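Long-range contacts in glutathione s-transferase III (Zea mays, PDB 1AW9), which probably catalyses the conjugation of glutathione to hydrophobic electrophiles in maize, a reaction used in detoxifying certain herbicides: residues Val145-Leu150 and Ala185-Val190; Ala93-Trp98 and Tyr155-Glu160. All coordinates share one frame; numbering follows the deposited sequence.

Contact 1. Residues Val145-Leu150 and Ala185-Val190; sequences VYEAHL and AARPHV. With CD (cadmium ion), chain B.
E147, on helix 129-152 of the all-helical C-terminal domain of the glutathione transferase fold, turns its carboxylate to the first turn of helix 188-199, at R187 to V190. On the same helix as E147, H149 ND1 binds a cadmium ion at 2.4 Å, well away from the probable glutathione site. R187 stands at the N-cap position. Its CB lies 3.6 Å from E147 OE1. From CG to NE the side chain is extended and leads away. Its NE forms a salt bridge with D144 and its NH1 binds L183 O. P188 comes next and crosses the glutamate at about a right angle, with CD 3.4 Å from E147 OE2. H189 follows with a backbone bond: H189 N donates to E147 OE1 at 2.9 Å, and the oxygen accepts with its syn lone pair, on the side of OE2. The N-H...O angle is a bent 131°. H189 CB also packs on L150 CB at 3.8 Å. V190 N donates to the same oxygen, E147 OE1, at 3.2 Å and 149°, nearly along the C-O axis. One oxygen thus takes two backbone N-H groups. E147 gets there with CG anti to the backbone N (chi1 168°) and a bend at chi2. The helix N-terminus would probably favour the ionised carboxylate. An alanine here would remove the carboxylate and would probably leave the N-H groups of H189 and V190 without this acceptor. V190 also closes the apolar side of the contact. Its CG2 branch lies anti to its carbonyl carbon, beside the backbone N, and faces helix 129-152. There V190 CG2 sits 4.4 Å from L150 CD1 and 4.0 Å from Y146 CB.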
loop_
_atom_site.group_PDB
_atom_site.type_symbol
_atom_site.label_atom_id
_atom_site.label_comp_id
_atom_site.label_asym_id
_atom_site.label_seq_id
_atom_site.Cartn_x
_atom_site.Cartn_y
_atom_site.Cartn_z
ATOM N N VAL A 145 -12.892 -23.437 5.086
ATOM C CA VAL A 145 -13.877 -23.913 4.127
ATOM C C VAL A 145 -13.427 -25.256 3.532
ATOM O O VAL A 145 -14.252 -26.112 3.254
ATOM C CB VAL A 145 -14.192 -22.876 3.024
ATOM C CG1 VAL A 145 -15.151 -23.493 1.995
ATOM C CG2 VAL A 145 -14.805 -21.594 3.654
ATOM N N TYR A 146 -12.126 -25.437 3.333
ATOM C CA TYR A 146 -11.587 -26.690 2.828
ATOM C C TYR A 146 -11.841 -27.750 3.905
ATOM O O TYR A 146 -12.185 -28.882 3.615
ATOM C CB TYR A 146 -10.063 -26.588 2.606
ATOM C CG TYR A 146 -9.619 -26.037 1.269
ATOM C CD1 TYR A 146 -10.006 -24.762 0.848
ATOM C CD2 TYR A 146 -8.773 -26.771 0.435
ATOM C CE1 TYR A 146 -9.557 -24.229 -0.370
ATOM C CE2 TYR A 146 -8.331 -26.252 -0.786
ATOM C CZ TYR A 146 -8.732 -24.979 -1.175
ATOM O OH TYR A 146 -8.369 -24.517 -2.408
ATOM N N GLU A 147 -11.626 -27.384 5.153
ATOM C CA GLU A 147 -11.798 -28.297 6.266
ATOM C C GLU A 147 -13.218 -28.858 6.339
ATOM O O GLU A 147 -13.415 -30.063 6.475
ATOM C CB GLU A 147 -11.420 -27.578 7.557
ATOM C CG GLU A 147 -11.803 -28.303 8.791
ATOM C CD GLU A 147 -10.975 -29.542 9.071
ATOM O OE1 GLU A 147 -9.992 -29.842 8.369
ATOM O OE2 GLU A 147 -11.296 -30.225 10.047
ATOM N N ALA A 148 -14.211 -27.987 6.259
ATOM C CA ALA A 148 -15.587 -28.429 6.306
ATOM C C ALA A 148 -15.911 -29.282 5.069
ATOM O O ALA A 148 -16.614 -30.288 5.155
ATOM C CB ALA A 148 -16.483 -27.254 6.374
ATOM N N HIS A 149 -15.363 -28.907 3.922
ATOM C CA HIS A 149 -15.604 -29.661 2.701
ATOM C C HIS A 149 -14.951 -31.036 2.738
ATOM O O HIS A 149 -15.514 -32.016 2.266
ATOM C CB HIS A 149 -15.050 -28.884 1.510
ATOM C CG HIS A 149 -15.136 -29.613 0.199
ATOM N ND1 HIS A 149 -16.316 -29.769 -0.500
ATOM C CD2 HIS A 149 -14.173 -30.188 -0.561
ATOM C CE1 HIS A 149 -16.075 -30.404 -1.634
ATOM N NE2 HIS A 149 -14.783 -30.668 -1.692
ATOM N N LEU A 150 -13.706 -31.071 3.179
ATOM C CA LEU A 150 -12.940 -32.297 3.243
ATOM C C LEU A 150 -13.407 -33.238 4.358
ATOM O O LEU A 150 -13.026 -34.415 4.394
ATOM C CB LEU A 150 -11.429 -31.992 3.314
ATOM C CG LEU A 150 -10.830 -31.451 1.996
ATOM C CD1 LEU A 150 -9.479 -30.848 2.229
ATOM C CD2 LEU A 150 -10.740 -32.563 0.911
ATOM N N ALA A 185 -1.599 -27.985 9.294
ATOM C CA ALA A 185 -1.560 -28.951 10.370
ATOM C C ALA A 185 -2.715 -28.850 11.363
ATOM O O ALA A 185 -3.273 -29.851 11.790
ATOM C CB ALA A 185 -0.221 -28.865 11.093
ATOM N N ALA A 186 -3.125 -27.637 11.663
ATOM C CA ALA A 186 -4.161 -27.420 12.634
ATOM C C ALA A 186 -5.539 -27.775 12.160
ATOM O O ALA A 186 -6.506 -27.652 12.906
ATOM C CB ALA A 186 -4.128 -25.980 13.061
ATOM N N ARG A 187 -5.672 -28.143 10.906
ATOM C CA ARG A 187 -6.990 -28.483 10.406
ATOM C C ARG A 187 -6.907 -29.951 10.058
ATOM O O ARG A 187 -6.275 -30.340 9.091
ATOM C CB ARG A 187 -7.340 -27.594 9.208
ATOM C CG ARG A 187 -7.765 -26.200 9.621
ATOM C CD ARG A 187 -7.553 -25.152 8.543
ATOM N NE ARG A 187 -7.999 -23.843 9.030
ATOM C CZ ARG A 187 -7.243 -22.992 9.730
ATOM N NH1 ARG A 187 -5.968 -23.265 10.020
ATOM N NH2 ARG A 187 -7.814 -21.935 10.289
ATOM N N PRO A 188 -7.553 -30.797 10.862
ATOM C CA PRO A 188 -7.603 -32.256 10.739
ATOM C C PRO A 188 -7.766 -32.837 9.366
ATOM O O PRO A 188 -6.976 -33.665 8.961
ATOM C CB PRO A 188 -8.768 -32.641 11.660
ATOM C CG PRO A 188 -8.662 -31.627 12.734
ATOM C CD PRO A 188 -8.449 -30.343 11.944
ATOM N N HIS A 189 -8.807 -32.464 8.661
ATOM C CA HIS A 189 -8.998 -33.034 7.331
ATOM C C HIS A 189 -8.103 -32.463 6.286
ATOM O O HIS A 189 -7.754 -33.160 5.321
ATOM C CB HIS A 189 -10.403 -32.857 6.874
ATOM C CG HIS A 189 -11.363 -33.267 7.903
ATOM N ND1 HIS A 189 -11.808 -34.564 8.004
ATOM C CD2 HIS A 189 -11.870 -32.600 8.954
ATOM C CE1 HIS A 189 -12.552 -34.669 9.089
ATOM N NE2 HIS A 189 -12.607 -33.494 9.684
ATOM N N VAL A 190 -7.763 -31.181 6.423
ATOM C CA VAL A 190 -6.858 -30.577 5.464
ATOM C C VAL A 190 -5.557 -31.348 5.608
ATOM O O VAL A 190 -5.047 -31.867 4.617
ATOM C CB VAL A 190 -6.663 -29.076 5.711
ATOM C CG1 VAL A 190 -5.693 -28.484 4.669
ATOM C CG2 VAL A 190 -8.018 -28.382 5.601
HETATM CD CD CD B . -18.472 -28.809 -0.468
HETATM O O HOH W 1 -18.965 -28.436 1.241
#

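Contact 2. Residues Ala93-Trp98 and Tyr155-Glu160; sequences AKLEVW and YLAGDE
W98 and L156 make the main apolar contact between helix 92-122 and the loop that follows helix 129-152. L156 CD2 sits over one face of the indole, offset toward the rim, and comes 3.8 Å from W98 CE3. The two side chains cross at about a right angle. L156 CB fits against W98 CB at 3.9 Å. The indole is turned to the loop because W98 CG lies anti to its carbonyl carbon (chi1 -70°). A second apolar group centres on A157. Its methyl CB touches L95 CD1 at 3.9 Å and also lies 3.8 Å from L95 CA, so the loop packs directly on the helix backbone. K94 adds its aliphatic part: K94 CB is 3.8 Å from A157 CA, and the extended side chain runs on past the A157 carbonyl. Its NZ ends on N153 OD1.

The backbone N and O of L156 are both bound from elsewhere in the chain. L156 O accepts from H149 NE2, and L156 N donates to D165 OD2. The loop also holds its own shape. Residues Y155 to G158 form a type I turn, with G158 N donating to Y155 O at 3.2 Å. Y155 N in turn donates to G158 O at 2.7 Å. At the backbone angles of G158 (phi 144°, psi -141°) a side-chain carbon would collide with the carbonyl O of A157, so only glycine fits comfortably. L95 and L156 also touch A164, in helix 163-166. G158, T162 and D165 are spaced as in the Gly-x-x-h-Ser/Thr-x-x-Asp N-capping-box motif of glutathione transferases, and the L156 N to D165 OD2 bond is consistent with it.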
loop_
_atom_site.group_PDB
_atom_site.type_symbol
_atom_site.label_atom_id
_atom_site.label_comp_id
_atom_site.label_asym_id
_atom_site.label_seq_id
_atom_site.Cartn_x
_atom_site.Cartn_y
_atom_site.Cartn_z
ATOM N N ALA A 93 -19.387 -30.874 -11.261
ATOM C CA ALA A 93 -19.706 -29.608 -10.627
ATOM C C ALA A 93 -18.646 -29.305 -9.584
ATOM O O ALA A 93 -18.177 -28.178 -9.509
ATOM C CB ALA A 93 -21.076 -29.666 -9.981
ATOM N N LYS A 94 -18.264 -30.301 -8.783
ATOM C CA LYS A 94 -17.242 -30.105 -7.766
ATOM C C LYS A 94 -15.863 -29.932 -8.378
ATOM O O LYS A 94 -15.052 -29.115 -7.919
ATOM C CB LYS A 94 -17.196 -31.279 -6.804
ATOM C CG LYS A 94 -18.357 -31.347 -5.861
ATOM C CD LYS A 94 -18.188 -32.490 -4.862
ATOM C CE LYS A 94 -19.335 -32.533 -3.884
ATOM N NZ LYS A 94 -19.227 -33.785 -3.093
ATOM N N LEU A 95 -15.568 -30.724 -9.397
ATOM C CA LEU A 95 -14.274 -30.617 -10.014
ATOM C C LEU A 95 -13.996 -29.204 -10.578
ATOM O O LEU A 95 -12.912 -28.675 -10.374
ATOM C CB LEU A 95 -14.119 -31.651 -11.100
ATOM C CG LEU A 95 -12.718 -31.589 -11.711
ATOM C CD1 LEU A 95 -11.641 -31.914 -10.677
ATOM C CD2 LEU A 95 -12.650 -32.542 -12.859
ATOM N N GLU A 96 -14.964 -28.604 -11.276
ATOM C CA GLU A 96 -14.792 -27.273 -11.862
ATOM C C GLU A 96 -14.742 -26.170 -10.782
ATOM O O GLU A 96 -13.952 -25.223 -10.884
ATOM C CB GLU A 96 -15.894 -26.972 -12.879
ATOM C CG GLU A 96 -16.004 -27.965 -14.023
ATOM C CD GLU A 96 -14.820 -27.968 -14.972
ATOM O OE1 GLU A 96 -13.894 -27.131 -14.850
ATOM O OE2 GLU A 96 -14.826 -28.843 -15.852
ATOM N N VAL A 97 -15.581 -26.304 -9.754
ATOM C CA VAL A 97 -15.614 -25.355 -8.663
ATOM C C VAL A 97 -14.290 -25.337 -7.901
ATOM O O VAL A 97 -13.718 -24.286 -7.735
ATOM C CB VAL A 97 -16.781 -25.656 -7.735
ATOM C CG1 VAL A 97 -16.674 -24.843 -6.487
ATOM C CG2 VAL A 97 -18.089 -25.316 -8.447
ATOM N N TRP A 98 -13.745 -26.493 -7.530
ATOM C CA TRP A 98 -12.497 -26.526 -6.782
ATOM C C TRP A 98 -11.238 -26.187 -7.549
ATOM O O TRP A 98 -10.191 -25.944 -6.920
ATOM C CB TRP A 98 -12.326 -27.834 -5.993
ATOM C CG TRP A 98 -13.299 -27.852 -4.897
ATOM C CD1 TRP A 98 -14.592 -28.279 -4.978
ATOM C CD2 TRP A 98 -13.175 -27.194 -3.640
ATOM N NE1 TRP A 98 -15.292 -27.882 -3.878
ATOM C CE2 TRP A 98 -14.444 -27.221 -3.026
ATOM C CE3 TRP A 98 -12.120 -26.561 -2.977
ATOM C CZ2 TRP A 98 -14.697 -26.640 -1.766
ATOM C CZ3 TRP A 98 -12.371 -25.978 -1.723
ATOM C CH2 TRP A 98 -13.650 -26.026 -1.135
ATOM N N TYR A 155 -11.552 -36.325 -1.314
ATOM C CA TYR A 155 -10.743 -35.380 -2.059
ATOM C C TYR A 155 -11.669 -34.269 -2.451
ATOM O O TYR A 155 -12.880 -34.373 -2.257
ATOM C CB TYR A 155 -10.137 -36.022 -3.293
ATOM C CG TYR A 155 -9.066 -37.012 -2.948
ATOM C CD1 TYR A 155 -7.743 -36.614 -2.767
ATOM C CD2 TYR A 155 -9.384 -38.346 -2.774
ATOM C CE1 TYR A 155 -6.758 -37.530 -2.414
ATOM C CE2 TYR A 155 -8.424 -39.268 -2.420
ATOM C CZ TYR A 155 -7.120 -38.865 -2.241
ATOM O OH TYR A 155 -6.199 -39.824 -1.874
ATOM N N LEU A 156 -11.100 -33.208 -3.019
ATOM C CA LEU A 156 -11.861 -32.019 -3.438
ATOM C C LEU A 156 -13.099 -32.321 -4.273
ATOM O O LEU A 156 -14.192 -31.877 -3.927
ATOM C CB LEU A 156 -10.948 -30.955 -4.137
ATOM C CG LEU A 156 -9.872 -30.341 -3.216
ATOM C CD1 LEU A 156 -9.093 -29.277 -3.904
ATOM C CD2 LEU A 156 -10.491 -29.810 -1.908
ATOM N N ALA A 157 -12.937 -33.094 -5.344
ATOM C CA ALA A 157 -14.053 -33.413 -6.232
ATOM C C ALA A 157 -14.857 -34.676 -5.864
ATOM O O ALA A 157 -15.811 -35.031 -6.567
ATOM C CB ALA A 157 -13.542 -33.498 -7.662
ATOM N N GLY A 158 -14.449 -35.367 -4.802
ATOM C CA GLY A 158 -15.147 -36.571 -4.409
ATOM C C GLY A 158 -14.258 -37.659 -3.849
ATOM O O GLY A 158 -13.310 -37.390 -3.124
ATOM N N ASP A 159 -14.569 -38.896 -4.206
ATOM C CA ASP A 159 -13.852 -40.060 -3.730
ATOM C C ASP A 159 -12.462 -40.222 -4.279
ATOM O O ASP A 159 -11.610 -40.866 -3.662
ATOM C CB ASP A 159 -14.632 -41.329 -4.087
ATOM C CG ASP A 159 -15.964 -41.431 -3.367
ATOM O OD1 ASP A 159 -15.958 -41.461 -2.120
ATOM O OD2 ASP A 159 -17.017 -41.501 -4.047
ATOM N N GLU A 160 -12.233 -39.683 -5.463
ATOM C CA GLU A 160 -10.937 -39.843 -6.102
ATOM C C GLU A 160 -10.121 -38.592 -6.256
ATOM O O GLU A 160 -10.656 -37.485 -6.283
ATOM C CB GLU A 160 -11.107 -40.497 -7.471
ATOM C CG GLU A 160 -12.304 -39.984 -8.265
ATOM C CD GLU A 160 -13.441 -40.993 -8.323
ATOM O OE1 GLU A 160 -13.154 -42.218 -8.222
ATOM O OE2 GLU A 160 -14.615 -40.561 -8.466
#

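Contacts 1 and 2 lie about 15 Å apart, centre to centre, on the same side of the chain's centre. Their segments alternate along the chain: 93-98, 145-150, 155-160, 185-190. Helix 92-122 and helix 129-152 follow each other, and the loop 155-160 comes soon after the second. The contacts also touch directly. The H149 ring stacks on W98, with H149 CE1 3.5 Å from W98 NE1, and Y146 meets W98 edge-to-face. Contact 1 joins helices 129-152 and 188-199, contact 2 sets the loop 155-160 against helix 92-122, and both lie in the C-terminal helical domain. Helix 92-122 also packs on the second subunit, where V97 touches F65 of that subunit.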